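Local coordinates for molybdopterin biosynthesis protein MoaB (Sulfolobus tokodaii, PDB 3IWT) that probably binds molybdopterin and takes part in building the molybdenum cofactor, at residues P13-F18 with G53-G58; N17-T22 with L77-V82. One frame throughout, in Å; residues are numbered along the deposited sequence.

Overall arrangement
Both contacts start from strand 17-23, which lies between strands 55-62 and 84-88 in the sheet. Contact 1 (13-18 with 53-58) joins the beginning of that strand to the edge strand beside it. Contact 2 (17-22 with 77-82) brings in the loop that runs from helix 66-77 to strand 84-88. Their centres lie about 10 Å apart, on the same side of the chain's centre, and N17 and F18 belong to both. The two also touch directly: I57 CD1 packs against V82 CG2 at 3.7 Å, while G58 O lies 3.0 Å from V20 N in a probable hydrogen bond that carries the strand pairing onward. Contact 1 is nearer the surface; contact 2 is partly buried.

Contact 1. Residues P13-F18 with G53-G58; sequences PKSLNF and GHKIIG
F18 and H54 make the tight side of this pairing. H54 CG stands anti to its carbonyl carbon, which brings one face of the imidazole beneath F18 CE1, 3.5 Å from H54 CG; the rings cross obliquely, their planes at 51°. In the imidazole plane, ND1 accepts a nearly straight hydrogen bond from L16 N at 3.1 Å, so a neutral ring would probably carry its proton on NE2. An alanine at H54 would probably disturb the lead-in to the strand, because L16 N loses its acceptor and F18 the ring it packs on. L49 of helix 40-51 covers F18 from outside the pair. The other side, with S15 and K55, is loose and solvent-exposed: S15 OG, anti to its backbone N, reaches a lone pair of G53 O at 2.7 Å, and the K55 chain bends at chi2 (-61°) so that its end leads away. Between the two sides run three backbone bonds, K55 N to L16 O (3.0 Å), F18 N to K55 O (2.8 Å) and I57 N to F18 O (2.9 Å). G53 is the C-prime residue of the Schellman motif closing helix 40-51, and the whole completes a beta-alpha-beta crossover between neighbouring parallel strands.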
ATOM      1  N   PRO A  13      39.609  -3.335  -1.680  0.75 61.40           N
ATOM      2  CA  PRO A  13      38.300  -2.815  -1.309  0.75 60.73           C
ATOM      3  C   PRO A  13      38.407  -1.645  -0.332  0.75 60.58           C
ATOM      4  O   PRO A  13      39.360  -1.569   0.440  0.75 61.35           O
ATOM      5  CB  PRO A  13      37.640  -4.013  -0.638  0.75 61.19           C
ATOM      6  CG  PRO A  13      38.786  -4.747   0.004  0.75 61.33           C
ATOM      7  CD  PRO A  13      40.003  -4.491  -0.848  0.75 61.61           C
ATOM      8  N   LYS A  14      37.443  -0.736  -0.380  1.00 60.09           N
ATOM      9  CA  LYS A  14      37.416   0.413   0.532  1.00 59.04           C
ATOM     10  C   LYS A  14      37.175  -0.026   1.986  1.00 57.18           C
ATOM     11  O   LYS A  14      36.476  -1.002   2.248  1.00 57.50           O
ATOM     12  CB  LYS A  14      36.301   1.404   0.138  1.00 59.77           C
ATOM     13  CG  LYS A  14      36.674   2.450  -0.917  1.00 62.03           C
ATOM     14  CD  LYS A  14      35.520   3.459  -1.128  1.00 62.12           C
ATOM     15  CE  LYS A  14      34.346   2.831  -1.925  1.00 64.73           C
ATOM     16  NZ  LYS A  14      32.967   3.462  -1.743  1.00 64.23           N
ATOM     17  N   SER A  15      37.751   0.721   2.917  1.00 54.20           N
ATOM     18  CA  SER A  15      37.316   0.709   4.298  1.00 52.71           C
ATOM     19  C   SER A  15      36.043   1.554   4.324  1.00 50.89           C
ATOM     20  O   SER A  15      36.044   2.674   3.839  1.00 50.43           O
ATOM     21  CB  SER A  15      38.385   1.328   5.202  1.00 52.55           C
ATOM     22  OG  SER A  15      37.989   1.338   6.560  1.00 52.42           O
ATOM     23  N   LEU A  16      34.964   1.007   4.866  1.00 49.28           N
ATOM     24  CA  LEU A  16      33.695   1.730   4.999  1.00 47.96           C
ATOM     25  C   LEU A  16      33.443   2.075   6.466  1.00 46.55           C
ATOM     26  O   LEU A  16      33.946   1.411   7.370  1.00 45.96           O
ATOM     27  CB  LEU A  16      32.547   0.898   4.422  1.00 48.26           C
ATOM     28  CG  LEU A  16      32.593   0.608   2.916  1.00 48.03           C
ATOM     29  CD1 LEU A  16      31.558  -0.459   2.571  1.00 49.58           C
ATOM     30  CD2 LEU A  16      32.406   1.891   2.082  1.00 49.56           C
ATOM     31  N   ASN A  17      32.670   3.133   6.686  1.00 45.76           N
ATOM     32  CA  ASN A  17      32.302   3.616   8.025  1.00 45.25           C
ATOM     33  C   ASN A  17      30.908   3.118   8.454  1.00 44.44           C
ATOM     34  O   ASN A  17      29.893   3.342   7.760  1.00 44.07           O
ATOM     35  CB  ASN A  17      32.303   5.136   8.059  1.00 44.90           C
ATOM     36  CG  ASN A  17      33.662   5.757   7.756  1.00 44.48           C
ATOM     37  OD1 ASN A  17      33.734   6.808   7.113  1.00 47.77           O
ATOM     38  ND2 ASN A  17      34.709   5.173   8.261  1.00 38.72           N
ATOM     39  N   PHE A  18      30.854   2.469   9.608  1.00 44.34           N
ATOM     40  CA  PHE A  18      29.631   1.823  10.100  1.00 44.18           C
ATOM     41  C   PHE A  18      29.184   2.483  11.393  1.00 44.31           C
ATOM     42  O   PHE A  18      30.018   2.880  12.213  1.00 45.26           O
ATOM     43  CB  PHE A  18      29.879   0.335  10.364  1.00 44.66           C
ATOM     44  CG  PHE A  18      30.003  -0.495   9.119  1.00 44.39           C
ATOM     45  CD1 PHE A  18      31.136  -0.421   8.350  1.00 45.45           C
ATOM     46  CD2 PHE A  18      28.955  -1.330   8.708  1.00 46.79           C
ATOM     47  CE1 PHE A  18      31.284  -1.181   7.207  1.00 46.84           C
ATOM     48  CE2 PHE A  18      29.088  -2.112   7.552  1.00 46.63           C
ATOM     49  CZ  PHE A  18      30.249  -2.009   6.789  1.00 44.38           C
ATOM     50  N   GLY A  53      38.477  -4.610   8.211  1.00 47.32           N
ATOM     51  CA  GLY A  53      39.157  -3.442   7.623  1.00 47.21           C
ATOM     52  C   GLY A  53      38.286  -2.212   7.645  1.00 46.44           C
ATOM     53  O   GLY A  53      38.700  -1.141   7.180  1.00 45.91           O
ATOM     54  N   HIS A  54      37.076  -2.361   8.197  1.00 45.77           N
ATOM     55  CA  HIS A  54      36.127  -1.252   8.301  1.00 45.49           C
ATOM     56  C   HIS A  54      36.272  -0.506   9.622  1.00 45.56           C
ATOM     57  O   HIS A  54      36.970  -0.952  10.536  1.00 45.02           O
ATOM     58  CB  HIS A  54      34.702  -1.795   8.156  1.00 44.24           C
ATOM     59  CG  HIS A  54      34.486  -2.528   6.878  1.00 42.38           C
ATOM     60  ND1 HIS A  54      34.718  -1.951   5.647  1.00 42.07           N
ATOM     61  CD2 HIS A  54      34.087  -3.798   6.635  1.00 41.97           C
ATOM     62  CE1 HIS A  54      34.458  -2.829   4.699  1.00 43.99           C
ATOM     63  NE2 HIS A  54      34.091  -3.966   5.273  1.00 42.93           N
ATOM     64  N   LYS A  55      35.582   0.619   9.724  1.00 46.19           N
ATOM     65  CA  LYS A  55      35.624   1.485  10.896  1.00 46.75           C
ATOM     66  C   LYS A  55      34.260   1.611  11.564  1.00 47.35           C
ATOM     67  O   LYS A  55      33.209   1.606  10.878  1.00 46.51           O
ATOM     68  CB  LYS A  55      36.098   2.881  10.492  1.00 48.14           C
ATOM     69  CG  LYS A  55      37.431   2.931   9.761  1.00 49.67           C
ATOM     70  CD  LYS A  55      38.537   2.392  10.628  1.00 52.99           C
ATOM     71  CE  LYS A  55      39.922   2.736  10.080  1.00 53.11           C
ATOM     72  NZ  LYS A  55      40.988   2.333  11.063  1.00 54.51           N
ATOM     73  N   ILE A  56      34.257   1.710  12.895  1.00 47.14           N
ATOM     74  CA  ILE A  56      33.016   1.993  13.632  1.00 47.57           C
ATOM     75  C   ILE A  56      33.078   3.449  14.008  1.00 47.89           C
ATOM     76  O   ILE A  56      33.982   3.864  14.749  1.00 48.32           O
ATOM     77  CB  ILE A  56      32.879   1.146  14.930  1.00 47.61           C
ATOM     78  CG1 ILE A  56      33.041  -0.355  14.640  1.00 47.82           C
ATOM     79  CG2 ILE A  56      31.548   1.472  15.643  1.00 47.36           C
ATOM     80  CD1 ILE A  56      32.235  -0.911  13.473  1.00 46.80           C
ATOM     81  N   ILE A  57      32.175   4.260  13.479  1.00 47.64           N
ATOM     82  CA  ILE A  57      32.228   5.652  13.822  1.00 48.05           C
ATOM     83  C   ILE A  57      31.155   6.104  14.791  1.00 47.79           C
ATOM     84  O   ILE A  57      31.186   7.234  15.231  1.00 47.83           O
ATOM     85  CB  ILE A  57      32.386   6.567  12.592  1.00 49.10           C
ATOM     86  CG1 ILE A  57      31.200   6.493  11.649  1.00 48.34           C
ATOM     87  CG2 ILE A  57      33.751   6.254  11.898  1.00 50.80           C
ATOM     88  CD1 ILE A  57      31.207   7.699  10.706  1.00 50.08           C
ATOM     89  N   GLY A  58      30.237   5.216  15.170  1.00 46.88           N
ATOM     90  CA  GLY A  58      29.336   5.523  16.257  1.00 46.65           C
ATOM     91  C   GLY A  58      28.530   4.333  16.711  1.00 46.30           C
ATOM     92  O   GLY A  58      28.502   3.297  16.036  1.00 45.96           O
TER

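Contact 2. Residues N17-T22 with L77-V82; sequences NFYVIT and LSIDEV
Strand 17-22 here meets a type I beta turn, not another strand, and the turn's first and last residues, I79 and V82, both lay methyl groups against the single side chain of Y19. The setting is the alpha/beta sheet of this family: residues 77-82 link helix 66-77 to strand 84-88, the parallel neighbour of strand 17-23. V82 N closes the turn with a 3.1 Å bond to I79 O, which brings the two aliphatic chains to the same side.

Y19 has CG anti to its backbone N (chi1 -165°), a torsion that leans the ring forward along the strand, so that its CD1 and CE1 side, rather than the hydroxyl end, meets the turn. I79 comes at it nearly at a right angle and tip first: its chain is extended (chi2 164°), and CD1 ends 3.8 Å from Y19 CE1. V82 approaches obliquely and lower down, at the root of the ring. Its CG2 lies 4.1 Å from Y19 CD1, and the other methyl, CG1, lies 4.2 Å from Y19 CB, so the valine fork spans the start of the tyrosine side chain. These are ordinary van der Waals distances, without crowding.

A76 of helix 66-77 also touches Y19, which ties the tyrosine to the helix as well as to the loop. The V82 carbonyl is taken up by K145 NZ, and L77 and S78 pack on I67 and K71 of the second subunit. At the start of the strand the turn comes close once more, where N17 CB sits 3.2 Å from E81 O.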
ATOM      1  N   ASN A  17      32.670   3.133   6.686  1.00 45.76           N
ATOM      2  CA  ASN A  17      32.302   3.616   8.025  1.00 45.25           C
ATOM      3  C   ASN A  17      30.908   3.118   8.454  1.00 44.44           C
ATOM      4  O   ASN A  17      29.893   3.342   7.760  1.00 44.07           O
ATOM      5  CB  ASN A  17      32.303   5.136   8.059  1.00 44.90           C
ATOM      6  CG  ASN A  17      33.662   5.757   7.756  1.00 44.48           C
ATOM      7  OD1 ASN A  17      33.734   6.808   7.113  1.00 47.77           O
ATOM      8  ND2 ASN A  17      34.709   5.173   8.261  1.00 38.72           N
ATOM      9  N   PHE A  18      30.854   2.469   9.608  1.00 44.34           N
ATOM     10  CA  PHE A  18      29.631   1.823  10.100  1.00 44.18           C
ATOM     11  C   PHE A  18      29.184   2.483  11.393  1.00 44.31           C
ATOM     12  O   PHE A  18      30.018   2.880  12.213  1.00 45.26           O
ATOM     13  CB  PHE A  18      29.879   0.335  10.364  1.00 44.66           C
ATOM     14  CG  PHE A  18      30.003  -0.495   9.119  1.00 44.39           C
ATOM     15  CD1 PHE A  18      31.136  -0.421   8.350  1.00 45.45           C
ATOM     16  CD2 PHE A  18      28.955  -1.330   8.708  1.00 46.79           C
ATOM     17  CE1 PHE A  18      31.284  -1.181   7.207  1.00 46.84           C
ATOM     18  CE2 PHE A  18      29.088  -2.112   7.552  1.00 46.63           C
ATOM     19  CZ  PHE A  18      30.249  -2.009   6.789  1.00 44.38           C
ATOM     20  N   TYR A  19      27.863   2.590  11.568  1.00 43.72           N
ATOM     21  CA  TYR A  19      27.260   2.999  12.822  1.00 43.43           C
ATOM     22  C   TYR A  19      26.415   1.829  13.336  1.00 43.22           C
ATOM     23  O   TYR A  19      25.602   1.263  12.590  1.00 43.50           O
ATOM     24  CB  TYR A  19      26.371   4.219  12.594  1.00 43.78           C
ATOM     25  CG  TYR A  19      25.963   4.958  13.835  1.00 43.45           C
ATOM     26  CD1 TYR A  19      26.456   6.235  14.086  1.00 44.47           C
ATOM     27  CD2 TYR A  19      25.069   4.407  14.736  1.00 43.69           C
ATOM     28  CE1 TYR A  19      26.051   6.956  15.196  1.00 45.35           C
ATOM     29  CE2 TYR A  19      24.691   5.090  15.868  1.00 43.92           C
ATOM     30  CZ  TYR A  19      25.181   6.374  16.089  1.00 45.92           C
ATOM     31  OH  TYR A  19      24.772   7.077  17.185  1.00 43.85           O
ATOM     32  N   VAL A  20      26.588   1.488  14.612  1.00 42.96           N
ATOM     33  CA  VAL A  20      25.969   0.278  15.165  1.00 43.32           C
ATOM     34  C   VAL A  20      24.896   0.675  16.179  1.00 43.25           C
ATOM     35  O   VAL A  20      25.163   1.464  17.080  1.00 43.95           O
ATOM     36  CB  VAL A  20      26.999  -0.661  15.832  1.00 43.24           C
ATOM     37  CG1 VAL A  20      26.330  -1.931  16.390  1.00 43.46           C
ATOM     38  CG2 VAL A  20      28.095  -1.050  14.837  1.00 44.49           C
ATOM     39  N   ILE A  21      23.707   0.100  16.051  1.00 42.23           N
ATOM     40  CA  ILE A  21      22.607   0.426  16.966  1.00 42.78           C
ATOM     41  C   ILE A  21      22.076  -0.836  17.631  1.00 42.74           C
ATOM     42  O   ILE A  21      21.650  -1.787  16.957  1.00 43.85           O
ATOM     43  CB  ILE A  21      21.457   1.167  16.254  1.00 42.88           C
ATOM     44  CG1 ILE A  21      21.952   2.434  15.551  1.00 42.54           C
ATOM     45  CG2 ILE A  21      20.294   1.498  17.245  1.00 42.38           C
ATOM     46  CD1 ILE A  21      20.862   3.118  14.693  1.00 41.09           C
ATOM     47  N   THR A  22      22.087  -0.866  18.954  1.00 42.24           N
ATOM     48  CA  THR A  22      21.551  -2.030  19.666  1.00 43.20           C
ATOM     49  C   THR A  22      20.173  -1.668  20.181  1.00 43.70           C
ATOM     50  O   THR A  22      20.015  -0.652  20.833  1.00 43.50           O
ATOM     51  CB  THR A  22      22.501  -2.485  20.797  1.00 43.20           C
ATOM     52  OG1 THR A  22      23.701  -2.967  20.199  1.00 44.29           O
ATOM     53  CG2 THR A  22      21.857  -3.593  21.659  1.00 41.78           C
ATOM     54  N   LEU A  77      22.014   8.707  10.523  1.00 42.19           N
ATOM     55  CA  LEU A  77      21.814   9.159   9.149  1.00 42.41           C
ATOM     56  C   LEU A  77      22.328  10.567   8.926  1.00 41.67           C
ATOM     57  O   LEU A  77      22.721  10.895   7.823  1.00 40.60           O
ATOM     58  CB  LEU A  77      20.329   9.088   8.776  1.00 42.02           C
ATOM     59  CG  LEU A  77      19.741   7.693   8.625  1.00 42.48           C
ATOM     60  CD1 LEU A  77      18.196   7.783   8.626  1.00 42.36           C
ATOM     61  CD2 LEU A  77      20.258   7.075   7.360  1.00 42.90           C
ATOM     62  N   SER A  78      22.352  11.370   9.988  1.00 42.46           N
ATOM     63  CA  SER A  78      22.757  12.773   9.912  0.70 43.12           C
ATOM     64  C   SER A  78      24.251  13.006   9.947  1.00 43.42           C
ATOM     65  O   SER A  78      24.703  14.154   9.838  1.00 43.96           O
ATOM     66  CB  SER A  78      22.088  13.573  11.026  0.70 42.92           C
ATOM     67  OG  SER A  78      20.703  13.497  10.842  0.70 44.62           O
ATOM     68  N   ILE A  79      25.024  11.939  10.120  1.00 43.52           N
ATOM     69  CA  ILE A  79      26.483  12.009  10.098  1.00 44.28           C
ATOM     70  C   ILE A  79      26.934  11.671   8.683  1.00 44.77           C
ATOM     71  O   ILE A  79      26.783  10.528   8.232  1.00 43.67           O
ATOM     72  CB  ILE A  79      27.090  11.019  11.091  1.00 43.94           C
ATOM     73  CG1 ILE A  79      26.621  11.360  12.518  1.00 44.25           C
ATOM     74  CG2 ILE A  79      28.660  11.010  11.005  1.00 44.01           C
ATOM     75  CD1 ILE A  79      26.849  10.233  13.541  1.00 45.55           C
ATOM     76  N   ASP A  80      27.489  12.660   7.983  1.00 44.63           N
ATOM     77  CA  ASP A  80      27.823  12.478   6.571  0.50 44.78           C
ATOM     78  C   ASP A  80      28.796  11.330   6.313  1.00 44.79           C
ATOM     79  O   ASP A  80      28.680  10.638   5.293  1.00 44.65           O
ATOM     80  CB  ASP A  80      28.411  13.750   6.004  0.50 45.26           C
ATOM     81  CG  ASP A  80      27.391  14.850   5.874  0.50 44.83           C
ATOM     82  OD1 ASP A  80      26.173  14.625   6.047  0.50 45.65           O
ATOM     83  OD2 ASP A  80      27.843  15.942   5.578  0.50 45.19           O
ATOM     84  N   GLU A  81      29.724  11.124   7.236  1.00 44.06           N
ATOM     85  CA  GLU A  81      30.752  10.098   7.105  1.00 44.97           C
ATOM     86  C   GLU A  81      30.202   8.665   7.222  1.00 44.29           C
ATOM     87  O   GLU A  81      30.826   7.725   6.764  1.00 44.30           O
ATOM     88  CB  GLU A  81      31.856  10.328   8.147  1.00 45.81           C
ATOM     89  CG  GLU A  81      32.662  11.627   7.927  1.00 48.22           C
ATOM     90  CD  GLU A  81      31.948  12.941   8.345  1.00 50.71           C
ATOM     91  OE1 GLU A  81      30.873  12.920   8.987  1.00 49.53           O
ATOM     92  OE2 GLU A  81      32.500  14.045   8.038  1.00 53.70           O
ATOM     93  N   VAL A  82      29.023   8.495   7.813  1.00 44.22           N
ATOM     94  CA  VAL A  82      28.443   7.146   7.934  1.00 43.40           C
ATOM     95  C   VAL A  82      28.124   6.581   6.549  1.00 43.31           C
ATOM     96  O   VAL A  82      27.445   7.232   5.754  1.00 44.09           O
ATOM     97  CB  VAL A  82      27.179   7.130   8.850  1.00 43.55           C
ATOM     98  CG1 VAL A  82      26.438   5.774   8.745  1.00 42.96           C
ATOM     99  CG2 VAL A  82      27.563   7.432  10.304  1.00 42.48           C
TER